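Local coordinates for protein malic enzyme (Entamoeba histolytica, PDB 3NV9) that probably catalyses the oxidative decarboxylation of malate to pyruvate with NAD or NADP as electron acceptor, as malic enzymes do, at residues A[221-226]-A[249-254]; A[208-213]-A[320-325]; A[189-194]-A[376-381]; A[312-317]-A[339-344]. All coordinates share one frame; numbering follows the deposited sequence.

Contact 1: residues A[221-226]-A[249-254]. With SO4 (sulfate ion), chain G.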
# COMPACT_ATOMS: atom_id res chain seq x y z
N ARG A 221 -27.12 23.01 -27.25
CA ARG A 221 -26.53 22.06 -28.14
C ARG A 221 -25.10 21.75 -27.66
O ARG A 221 -24.24 22.64 -27.51
CB ARG A 221 -26.54 22.62 -29.59
CG ARG A 221 -27.95 22.72 -30.26
CD ARG A 221 -27.78 23.02 -31.81
NE ARG A 221 -27.00 21.93 -32.39
CZ ARG A 221 -25.75 22.02 -32.85
NH1 ARG A 221 -25.10 23.18 -32.89
NH2 ARG A 221 -25.14 20.93 -33.27
N MET A 222 -24.84 20.48 -27.44
CA MET A 222 -23.54 20.06 -26.94
C MET A 222 -22.83 19.10 -27.91
O MET A 222 -23.42 18.08 -28.29
CB MET A 222 -23.73 19.42 -25.58
CG MET A 222 -24.36 20.38 -24.57
SD MET A 222 -24.41 19.55 -23.01
CE MET A 222 -25.56 20.62 -22.08
N VAL A 223 -21.59 19.45 -28.30
CA VAL A 223 -20.73 18.57 -29.12
C VAL A 223 -19.57 17.92 -28.29
O VAL A 223 -18.74 18.64 -27.74
CB VAL A 223 -20.11 19.32 -30.30
CG1 VAL A 223 -19.22 18.35 -31.18
CG2 VAL A 223 -21.18 20.00 -31.14
N PHE A 224 -19.51 16.59 -28.27
CA PHE A 224 -18.45 15.85 -27.60
C PHE A 224 -17.38 15.29 -28.56
O PHE A 224 -17.69 14.47 -29.41
CB PHE A 224 -19.05 14.72 -26.79
CG PHE A 224 -19.90 15.20 -25.65
CD1 PHE A 224 -21.21 15.65 -25.88
CD2 PHE A 224 -19.43 15.14 -24.33
CE1 PHE A 224 -22.04 16.08 -24.78
CE2 PHE A 224 -20.24 15.55 -23.23
CZ PHE A 224 -21.54 16.05 -23.46
N ILE A 225 -16.13 15.77 -28.44
CA ILE A 225 -15.03 15.33 -29.32
C ILE A 225 -14.30 14.20 -28.60
O ILE A 225 -13.58 14.44 -27.58
CB ILE A 225 -13.99 16.43 -29.65
CG1 ILE A 225 -14.63 17.78 -30.03
CG2 ILE A 225 -12.93 15.94 -30.69
CD1 ILE A 225 -15.43 17.81 -31.25
N GLY A 226 -14.53 12.97 -29.08
CA GLY A 226 -13.92 11.77 -28.51
C GLY A 226 -14.98 10.87 -27.89
O GLY A 226 -15.89 11.37 -27.25
N VAL A 249 -24.24 15.78 -29.91
CA VAL A 249 -23.52 14.88 -30.80
C VAL A 249 -22.18 14.44 -30.18
O VAL A 249 -21.37 15.31 -29.82
CB VAL A 249 -23.03 15.56 -32.11
CG1 VAL A 249 -22.88 14.53 -33.22
CG2 VAL A 249 -23.83 16.77 -32.49
N MET A 250 -21.92 13.14 -30.16
CA MET A 250 -20.55 12.64 -29.92
C MET A 250 -19.75 12.20 -31.21
O MET A 250 -20.31 11.58 -32.11
CB MET A 250 -20.59 11.53 -28.89
CG MET A 250 -19.29 10.83 -28.67
SD MET A 250 -19.27 10.20 -26.99
CE MET A 250 -19.95 8.58 -27.07
N PHE A 251 -18.45 12.51 -31.29
CA PHE A 251 -17.61 11.99 -32.40
C PHE A 251 -16.53 11.01 -31.92
O PHE A 251 -15.86 11.24 -30.90
CB PHE A 251 -16.95 13.10 -33.21
CG PHE A 251 -17.91 14.00 -33.93
CD1 PHE A 251 -18.69 14.94 -33.21
CD2 PHE A 251 -18.03 13.96 -35.34
CE1 PHE A 251 -19.60 15.79 -33.90
CE2 PHE A 251 -18.92 14.84 -36.04
CZ PHE A 251 -19.70 15.74 -35.33
N ASP A 252 -16.35 9.90 -32.65
CA ASP A 252 -15.16 9.07 -32.47
C ASP A 252 -14.17 9.32 -33.63
O ASP A 252 -14.32 10.31 -34.37
CB ASP A 252 -15.56 7.61 -32.29
CG ASP A 252 -16.11 7.01 -33.54
OD1 ASP A 252 -16.10 7.72 -34.56
OD2 ASP A 252 -16.55 5.85 -33.49
N SER A 253 -13.15 8.46 -33.79
CA SER A 253 -12.14 8.64 -34.87
C SER A 253 -12.74 8.64 -36.30
O SER A 253 -12.27 9.38 -37.18
CB SER A 253 -11.01 7.60 -34.78
OG SER A 253 -11.49 6.27 -34.59
N LYS A 254 -13.80 7.85 -36.47
CA LYS A 254 -14.43 7.57 -37.75
C LYS A 254 -15.64 8.46 -38.08
O LYS A 254 -16.33 8.18 -39.05
CB LYS A 254 -14.92 6.13 -37.77
CG LYS A 254 -13.97 5.12 -37.12
CD LYS A 254 -13.94 3.80 -37.90
CE LYS A 254 -12.55 3.16 -37.88
NZ LYS A 254 -11.47 4.17 -38.16
S SO4 G . -12.41 7.69 -30.00
O1 SO4 G . -12.58 9.09 -30.43
O2 SO4 G . -13.65 7.01 -29.63
O3 SO4 G . -11.77 6.86 -31.05
O4 SO4 G . -11.65 7.77 -28.76
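V249 O takes the backbone N-H of F224 at 2.7 Å, and V223 CA lies 3.4 Å from V249 O in a CA-H...O contact. The pattern repeats one step along the strands: F224 O accepts from F251 N at 2.8 Å and is touched by the CA of M250. V249 N to M222 O and G226 N to F251 O complete the ladder between parallel neighbours 222-225 and 248-252, the two strands of a beta-alpha-beta unit completed by helix 229-240, in the Rossmann-type NAD-binding domain. On one face V223 CG1, anti to its backbone N (chi1 -179°), meets the F251 ring at CE1, 3.8 Å away, while F224 O lies at that ring's edge, in plane. The other face carries F224 and M250, whose CB atoms pack 4.1 Å apart; M250 SD reaches G226 O at 3.6 Å, and helix 229-240 covers M250. Beyond the ladder a sulfate ion, probably from the crystallisation liquor, lies by D252 and S253. D252 OD2 forms salt bridges with R261 and K273. Four backbone bonds thus fix the pairing, while apolar side chains pack on both faces, so the polar grip between the strands is confined to the main chain.

Contact 2: residues A[208-213]-A[320-325]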
# COMPACT_ATOMS: atom_id res chain seq x y z
N ASN A 208 -22.00 25.32 -13.39
CA ASN A 208 -21.65 26.73 -13.16
C ASN A 208 -21.43 27.58 -14.40
O ASN A 208 -21.89 28.74 -14.47
CB ASN A 208 -20.48 26.84 -12.23
CG ASN A 208 -20.88 26.54 -10.83
OD1 ASN A 208 -22.05 26.66 -10.51
ND2 ASN A 208 -19.95 26.14 -10.00
N ALA A 209 -20.75 27.00 -15.39
CA ALA A 209 -20.64 27.56 -16.74
C ALA A 209 -22.02 27.92 -17.28
O ALA A 209 -22.23 29.04 -17.74
CB ALA A 209 -19.88 26.58 -17.67
N LEU A 210 -22.98 27.02 -17.20
CA LEU A 210 -24.35 27.32 -17.65
C LEU A 210 -25.00 28.48 -16.89
O LEU A 210 -25.67 29.31 -17.52
CB LEU A 210 -25.25 26.09 -17.65
CG LEU A 210 -24.93 25.06 -18.73
CD1 LEU A 210 -25.86 23.94 -18.53
CD2 LEU A 210 -25.04 25.54 -20.18
N LYS A 211 -24.81 28.55 -15.57
CA LYS A 211 -25.31 29.69 -14.80
C LYS A 211 -24.69 30.98 -15.31
O LYS A 211 -25.38 31.96 -15.52
CB LYS A 211 -25.01 29.53 -13.31
CG LYS A 211 -26.10 28.79 -12.58
CD LYS A 211 -25.60 28.09 -11.35
CE LYS A 211 -26.68 27.14 -10.77
NZ LYS A 211 -27.59 27.92 -9.89
N LEU A 212 -23.38 30.97 -15.50
CA LEU A 212 -22.69 32.18 -15.97
C LEU A 212 -23.20 32.69 -17.31
O LEU A 212 -23.24 33.88 -17.49
CB LEU A 212 -21.18 31.98 -16.02
CG LEU A 212 -20.57 31.98 -14.62
CD1 LEU A 212 -19.21 31.23 -14.51
CD2 LEU A 212 -20.52 33.43 -14.11
N VAL A 213 -23.56 31.79 -18.24
CA VAL A 213 -23.93 32.21 -19.60
C VAL A 213 -25.46 32.37 -19.74
O VAL A 213 -25.96 32.67 -20.81
CB VAL A 213 -23.37 31.25 -20.75
CG1 VAL A 213 -21.79 31.19 -20.73
CG2 VAL A 213 -23.98 29.86 -20.70
N LYS A 320 -21.43 33.11 -26.40
CA LYS A 320 -20.67 32.74 -25.19
C LYS A 320 -20.28 31.24 -25.12
O LYS A 320 -20.75 30.45 -24.26
CB LYS A 320 -21.37 33.27 -23.92
CG LYS A 320 -21.38 34.83 -23.78
CD LYS A 320 -22.05 35.26 -22.45
CE LYS A 320 -21.95 36.75 -22.19
NZ LYS A 320 -22.69 37.66 -23.13
N PRO A 321 -19.44 30.82 -26.07
CA PRO A 321 -19.09 29.41 -26.06
C PRO A 321 -18.41 28.89 -24.74
O PRO A 321 -17.52 29.54 -24.17
CB PRO A 321 -18.11 29.28 -27.22
CG PRO A 321 -18.37 30.50 -28.08
CD PRO A 321 -18.78 31.55 -27.15
N ILE A 322 -18.86 27.73 -24.30
CA ILE A 322 -18.24 26.99 -23.26
C ILE A 322 -17.41 25.88 -23.92
O ILE A 322 -17.98 25.04 -24.60
CB ILE A 322 -19.31 26.35 -22.39
CG1 ILE A 322 -20.01 27.44 -21.58
CG2 ILE A 322 -18.72 25.29 -21.48
CD1 ILE A 322 -21.33 26.94 -21.01
N VAL A 323 -16.10 25.88 -23.70
CA VAL A 323 -15.21 24.88 -24.29
C VAL A 323 -14.39 24.15 -23.22
O VAL A 323 -13.62 24.78 -22.54
CB VAL A 323 -14.22 25.56 -25.25
CG1 VAL A 323 -13.26 24.56 -25.84
CG2 VAL A 323 -15.00 26.40 -26.37
N PHE A 324 -14.58 22.83 -23.06
CA PHE A 324 -13.69 22.05 -22.18
C PHE A 324 -12.69 21.24 -22.99
O PHE A 324 -13.06 20.39 -23.77
CB PHE A 324 -14.50 21.15 -21.23
CG PHE A 324 -15.40 21.91 -20.26
CD1 PHE A 324 -15.33 23.31 -20.13
CD2 PHE A 324 -16.28 21.20 -19.43
CE1 PHE A 324 -16.16 23.97 -19.20
CE2 PHE A 324 -17.11 21.85 -18.51
CZ PHE A 324 -17.07 23.24 -18.41
N CYS A 325 -11.41 21.52 -22.80
CA CYS A 325 -10.32 20.80 -23.48
C CYS A 325 -9.44 20.16 -22.42
O CYS A 325 -8.47 20.76 -21.95
CB CYS A 325 -9.48 21.80 -24.26
SG CYS A 325 -10.28 22.41 -25.70
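In the Rossmann-type NAD-binding domain, the last turns of helix 193-213 lie against strand 322-325 of the central sheet, the two running nearly antiparallel at 156° with their axes 10.2 Å apart. I322 is the hub. Its CB points toward the helix, and with CG1 anti to the carbonyl carbon (chi1 -71°) and the chain extended beyond it (chi2 163°), CD1 becomes the tip that enters the helix surface. There I322 CD1 meets A209 CB at 3.7 Å, L210 CD2 at 4.1 Å and V213 CG2 at 4.0 Å, three side chains on one side of the helix, about a turn apart. A209 CB lies against I322 along its length, with CG1 and CG2 also near it. L210 comes in from the flank, its side chain crossing that of I322 at about a right angle. Two residues up the strand, F324 brings the rim atom CZ of its ring to 4.4 Å from A209 CB, a looser touch. At the other end V213 divides its branches: CG2 goes to I322, and CG1 lies 3.8 Å from K320 CB and equally close to K320 O. The K320 chain then leads off past V213 in the opposite direction, its ammonium engaged in a cation-pi interaction with Y344. Strand 345-348 extends the same surface, I345 touching A209 and V213. No hydrogen bond links the two segments, so helix and strand are held by van der Waals packing of apolar groups, mostly round I322 CD1, with the lysine charge directed away from this layer.

Contact 3: residues A[189-194]-A[376-381]. With SO4 (sulfate ion), chain C; SO4 (sulfate ion), chain I.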
# COMPACT_ATOMS: atom_id res chain seq x y z
N PRO A 189 -16.82 -1.51 -2.84
CA PRO A 189 -17.06 -0.69 -4.02
C PRO A 189 -15.85 -0.60 -4.97
O PRO A 189 -14.73 -0.31 -4.52
CB PRO A 189 -17.34 0.71 -3.42
CG PRO A 189 -16.65 0.71 -2.14
CD PRO A 189 -16.87 -0.71 -1.61
N VAL A 190 -16.14 -0.81 -6.26
CA VAL A 190 -15.18 -0.67 -7.34
C VAL A 190 -15.71 0.31 -8.37
O VAL A 190 -16.87 0.21 -8.81
CB VAL A 190 -14.90 -2.05 -8.04
CG1 VAL A 190 -13.89 -1.92 -9.22
CG2 VAL A 190 -14.39 -3.00 -7.03
N TRP A 191 -14.88 1.25 -8.76
CA TRP A 191 -15.30 2.25 -9.72
C TRP A 191 -14.07 2.60 -10.55
O TRP A 191 -12.98 2.17 -10.22
CB TRP A 191 -15.93 3.46 -9.00
CG TRP A 191 -14.98 4.52 -8.57
CD1 TRP A 191 -13.77 4.34 -7.97
CD2 TRP A 191 -15.17 5.96 -8.69
NE1 TRP A 191 -13.19 5.57 -7.71
CE2 TRP A 191 -14.02 6.57 -8.16
CE3 TRP A 191 -16.19 6.78 -9.20
CZ2 TRP A 191 -13.86 7.97 -8.12
CZ3 TRP A 191 -16.04 8.17 -9.15
CH2 TRP A 191 -14.89 8.74 -8.62
N HIS A 192 -14.26 3.35 -11.62
CA HIS A 192 -13.19 3.70 -12.51
C HIS A 192 -13.17 5.26 -12.56
O HIS A 192 -14.10 5.90 -13.04
CB HIS A 192 -13.39 2.95 -13.86
CG HIS A 192 -12.44 3.32 -14.96
ND1 HIS A 192 -11.21 3.90 -14.74
CD2 HIS A 192 -12.52 3.15 -16.30
CE1 HIS A 192 -10.59 4.11 -15.90
NE2 HIS A 192 -11.37 3.66 -16.86
N ASP A 193 -12.14 5.85 -11.96
CA ASP A 193 -12.06 7.29 -11.74
C ASP A 193 -12.24 8.01 -13.07
O ASP A 193 -13.00 8.96 -13.15
CB ASP A 193 -10.68 7.62 -11.13
CG ASP A 193 -10.57 9.05 -10.56
OD1 ASP A 193 -11.61 9.74 -10.43
OD2 ASP A 193 -9.41 9.47 -10.30
N ASP A 194 -11.57 7.54 -14.13
CA ASP A 194 -11.76 8.16 -15.47
C ASP A 194 -13.19 8.10 -16.02
O ASP A 194 -13.52 8.86 -16.92
CB ASP A 194 -10.85 7.50 -16.49
CG ASP A 194 -9.45 7.59 -16.09
OD1 ASP A 194 -8.83 8.64 -16.37
OD2 ASP A 194 -8.98 6.62 -15.48
N ARG A 376 -21.85 -0.01 -1.48
CA ARG A 376 -21.52 -1.23 -2.23
C ARG A 376 -20.99 -0.88 -3.59
O ARG A 376 -20.11 -1.57 -4.09
CB ARG A 376 -22.77 -2.12 -2.37
CG ARG A 376 -23.28 -2.73 -1.06
CD ARG A 376 -24.60 -3.49 -1.40
NE ARG A 376 -25.45 -3.73 -0.26
CZ ARG A 376 -25.32 -4.77 0.57
NH1 ARG A 376 -24.34 -5.67 0.39
NH2 ARG A 376 -26.18 -4.92 1.60
N LYS A 377 -21.50 0.18 -4.19
CA LYS A 377 -21.17 0.57 -5.57
C LYS A 377 -21.09 2.09 -5.59
O LYS A 377 -21.74 2.71 -4.75
CB LYS A 377 -22.33 0.18 -6.50
CG LYS A 377 -22.44 -1.31 -6.82
CD LYS A 377 -23.91 -1.80 -7.19
CE LYS A 377 -24.74 -0.71 -7.89
NZ LYS A 377 -26.11 -1.22 -8.18
N ILE A 378 -20.36 2.68 -6.55
CA ILE A 378 -20.49 4.11 -6.78
C ILE A 378 -21.52 4.25 -7.84
O ILE A 378 -21.27 3.89 -9.00
CB ILE A 378 -19.17 4.89 -7.22
CG1 ILE A 378 -17.96 4.74 -6.25
CG2 ILE A 378 -19.45 6.34 -7.32
CD1 ILE A 378 -18.24 4.63 -4.77
N THR A 379 -22.69 4.80 -7.50
CA THR A 379 -23.77 4.92 -8.51
C THR A 379 -23.59 6.21 -9.25
O THR A 379 -22.85 7.07 -8.79
CB THR A 379 -25.17 4.92 -7.88
OG1 THR A 379 -25.25 6.08 -7.05
CG2 THR A 379 -25.37 3.66 -7.05
N ASP A 380 -24.27 6.35 -10.39
CA ASP A 380 -24.27 7.59 -11.15
C ASP A 380 -24.90 8.71 -10.31
O ASP A 380 -24.45 9.84 -10.32
CB ASP A 380 -25.02 7.44 -12.48
CG ASP A 380 -24.24 6.64 -13.54
OD1 ASP A 380 -23.09 6.21 -13.26
OD2 ASP A 380 -24.80 6.44 -14.68
N ASN A 381 -25.93 8.39 -9.55
CA ASN A 381 -26.54 9.39 -8.69
C ASN A 381 -25.54 10.00 -7.70
O ASN A 381 -25.51 11.20 -7.49
CB ASN A 381 -27.74 8.79 -7.99
CG ASN A 381 -28.91 8.55 -8.95
OD1 ASN A 381 -28.89 9.03 -10.08
ND2 ASN A 381 -29.93 7.82 -8.49
S SO4 C . -25.96 2.49 -11.31
O1 SO4 C . -27.38 2.37 -11.54
O2 SO4 C . -25.67 1.92 -9.99
O3 SO4 C . -25.24 1.74 -12.33
O4 SO4 C . -25.57 3.86 -11.49
S SO4 I . -23.45 -7.00 3.16
O1 SO4 I . -24.39 -5.89 3.32
O2 SO4 I . -23.32 -7.65 4.47
O3 SO4 I . -23.97 -7.95 2.17
O4 SO4 I . -22.14 -6.55 2.71
O HOH W 1 -19.22 1.16 -8.77
O HOH W 2 -18.53 -2.71 -6.14
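I378 and W191 meet where strand 190-192 faces the loop that leads into helix 380-396. From I378 the CB atom already lies 4.0 Å from both W191 CB and W191 CE3. Its CG1 branch, anti to the carbonyl carbon (chi1 -56°), comes to 3.6 Å from W191 CB and passes on to CG of the indole, while the other branch, I378 CG2, touches W191 CE3 at 3.8 Å; the two side chains cross at a slant. At the tip, I378 CD1 turns to the pyrrolidine ring of P189 and stops 4.2 Å from its CB. P189 CA also lies 3.2 Å from R376 O in a CA-H...O contact. Two waters tie the backbones where no direct hydrogen bond spans the segments: one accepts from I378 N at 2.9 Å and lies beside V190 O, the other accepts from V190 N and lies 2.8 Å from R376 O. Outward, the R376 guanidinium binds a sulfate ion, NH1 pointing almost straight at O3 (2.9 Å), and D380 N at the start of its helix holds a second sulfate. T379 is the N-cap, its OG1 accepting from M382 N. Helix 363-372 packs on this site through L367 against W191 and I366 and A370 against I378; strand 164-167 and helix 174-185 flank V190. The contact places strand 190-192, outermost of its sheet within this chain, against the approach to helix 380-396.

Contact 4: residues A[312-317]-A[339-344]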
# COMPACT_ATOMS: atom_id res chain seq x y z
N GLU A 312 -11.42 27.41 -35.56
CA GLU A 312 -12.54 27.65 -36.47
C GLU A 312 -13.83 26.98 -35.95
O GLU A 312 -14.91 27.53 -36.12
CB GLU A 312 -12.21 27.20 -37.90
CG GLU A 312 -12.36 25.71 -38.12
CD GLU A 312 -12.51 25.31 -39.59
OE1 GLU A 312 -12.95 26.19 -40.38
OE2 GLU A 312 -12.22 24.13 -39.95
N TRP A 313 -13.74 25.80 -35.36
CA TRP A 313 -14.93 25.19 -34.73
C TRP A 313 -15.53 26.14 -33.68
O TRP A 313 -16.74 26.35 -33.65
CB TRP A 313 -14.58 23.88 -34.05
CG TRP A 313 -14.09 22.83 -34.96
CD1 TRP A 313 -14.16 22.81 -36.34
CD2 TRP A 313 -13.50 21.60 -34.57
NE1 TRP A 313 -13.62 21.65 -36.82
CE2 TRP A 313 -13.23 20.87 -35.76
CE3 TRP A 313 -13.16 21.03 -33.33
CZ2 TRP A 313 -12.62 19.60 -35.74
CZ3 TRP A 313 -12.57 19.76 -33.31
CH2 TRP A 313 -12.29 19.07 -34.51
N ILE A 314 -14.64 26.73 -32.87
CA ILE A 314 -15.00 27.56 -31.71
C ILE A 314 -15.68 28.84 -32.19
O ILE A 314 -16.77 29.19 -31.71
CB ILE A 314 -13.73 27.83 -30.81
CG1 ILE A 314 -13.35 26.55 -30.05
CG2 ILE A 314 -13.96 28.93 -29.83
CD1 ILE A 314 -12.05 26.64 -29.22
N LYS A 315 -15.03 29.51 -33.15
CA LYS A 315 -15.49 30.72 -33.80
C LYS A 315 -16.91 30.54 -34.36
O LYS A 315 -17.66 31.48 -34.40
CB LYS A 315 -14.48 31.02 -34.93
CG LYS A 315 -14.62 32.36 -35.60
CD LYS A 315 -13.36 32.68 -36.44
CE LYS A 315 -13.51 32.31 -37.95
NZ LYS A 315 -14.28 33.37 -38.72
N SER A 316 -17.26 29.34 -34.80
CA SER A 316 -18.58 29.10 -35.39
C SER A 316 -19.65 28.82 -34.33
O SER A 316 -20.83 28.77 -34.64
CB SER A 316 -18.52 27.96 -36.40
OG SER A 316 -18.55 26.69 -35.76
N MET A 317 -19.25 28.63 -33.08
CA MET A 317 -20.21 28.35 -32.01
C MET A 317 -21.10 29.56 -31.71
O MET A 317 -20.86 30.65 -32.20
CB MET A 317 -19.46 27.89 -30.75
CG MET A 317 -18.84 26.50 -30.91
SD MET A 317 -18.34 25.81 -29.32
CE MET A 317 -17.00 26.89 -29.03
N LYS A 339 -9.74 31.51 -26.35
CA LYS A 339 -10.26 32.87 -26.07
C LYS A 339 -10.20 33.77 -27.32
O LYS A 339 -11.18 34.46 -27.65
CB LYS A 339 -9.52 33.50 -24.89
CG LYS A 339 -9.93 32.96 -23.51
CD LYS A 339 -11.17 33.66 -22.94
CE LYS A 339 -11.81 32.85 -21.79
NZ LYS A 339 -11.03 33.03 -20.51
N GLU A 340 -9.06 33.75 -28.01
CA GLU A 340 -8.85 34.54 -29.21
C GLU A 340 -9.90 34.17 -30.22
O GLU A 340 -10.32 35.01 -30.96
CB GLU A 340 -7.49 34.21 -29.81
CG GLU A 340 -6.36 35.04 -29.27
CD GLU A 340 -4.99 34.64 -29.81
OE1 GLU A 340 -4.83 33.51 -30.41
OE2 GLU A 340 -4.07 35.49 -29.59
N ALA A 341 -10.29 32.90 -30.26
CA ALA A 341 -11.32 32.44 -31.17
C ALA A 341 -12.78 32.66 -30.71
O ALA A 341 -13.71 32.21 -31.37
CB ALA A 341 -11.09 30.97 -31.50
N GLY A 342 -12.98 33.28 -29.54
CA GLY A 342 -14.31 33.70 -29.09
C GLY A 342 -14.90 32.95 -27.90
O GLY A 342 -16.04 33.21 -27.53
N ALA A 343 -14.14 32.04 -27.30
CA ALA A 343 -14.67 31.22 -26.21
C ALA A 343 -14.87 32.11 -24.99
O ALA A 343 -14.04 32.98 -24.70
CB ALA A 343 -13.75 30.06 -25.89
N TYR A 344 -15.98 31.90 -24.30
CA TYR A 344 -16.27 32.73 -23.14
C TYR A 344 -15.71 32.11 -21.84
O TYR A 344 -15.15 32.81 -20.96
CB TYR A 344 -17.76 32.93 -23.05
CG TYR A 344 -18.18 33.88 -21.99
CD1 TYR A 344 -17.81 35.22 -22.02
CD2 TYR A 344 -18.95 33.44 -20.94
CE1 TYR A 344 -18.22 36.09 -21.00
CE2 TYR A 344 -19.37 34.29 -19.96
CZ TYR A 344 -19.01 35.59 -19.98
OH TYR A 344 -19.45 36.38 -18.94
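A341 meets I314 where helix 335-340 ends beside helix 311-315, both of them neighbours of strand 322-325 in the Rossmann-type NAD-binding domain. K339 opens the second segment in the last helical turn; its backbone O accepts from G342 N, and its NZ forms a salt bridge with D402. A341 then turns its CB toward the other helix and sets it 3.9 Å from I314 CG2. Its carbonyl oxygen also approaches the first segment, 3.6 Å from I314 CG2. In addition A341 O lies 3.4 Å from K315 CA in a CA-H...O contact, whose geometry is bent, 129° at the hydrogen. G342, with positive phi (111°), is the turning point of a Schellman motif, whose two backbone bonds reach back into the last helical turn; from there the chain swings toward strand 345-348. A343 comes next, its CB lying 4.1 Å from I314 CG2, so this one methyl, anti to the backbone N of I314, is shared by the alanines on both sides of the glycine. V323 of strand 322-325 touches both I314 and A343, adding to the apolar patch. Y344 ends the segment, its side chain packing on P401. On the first segment the lysine K315 keeps its CB near A341 O while its bent chain leads away. Within the same segment S316 OG donates to W313 O at 2.8 Å.

Overall arrangement
Contacts 1, 2 and 4 gather round the central sheet of the NAD-binding domain, while contact 3 stands apart, its centre about 24 Å from that of contact 1 and 35 Å from that of contact 4. Contacts 1, 2 and 3 are buried, contact 4 only partly. Contact 1 is joined by backbone hydrogen bonds between strands; contact 2 packs a helix on the same sheet through apolar side chains, without a hydrogen bond; contact 4 is mostly methyl packing at helix ends; contact 3 adds bridging waters. Helix 193-213 serves contacts 2 and 3. Contacts 2 and 4 touch, P321 O probably bonding Y344 N, and I225 of contact 1 packs on W313 of contact 4.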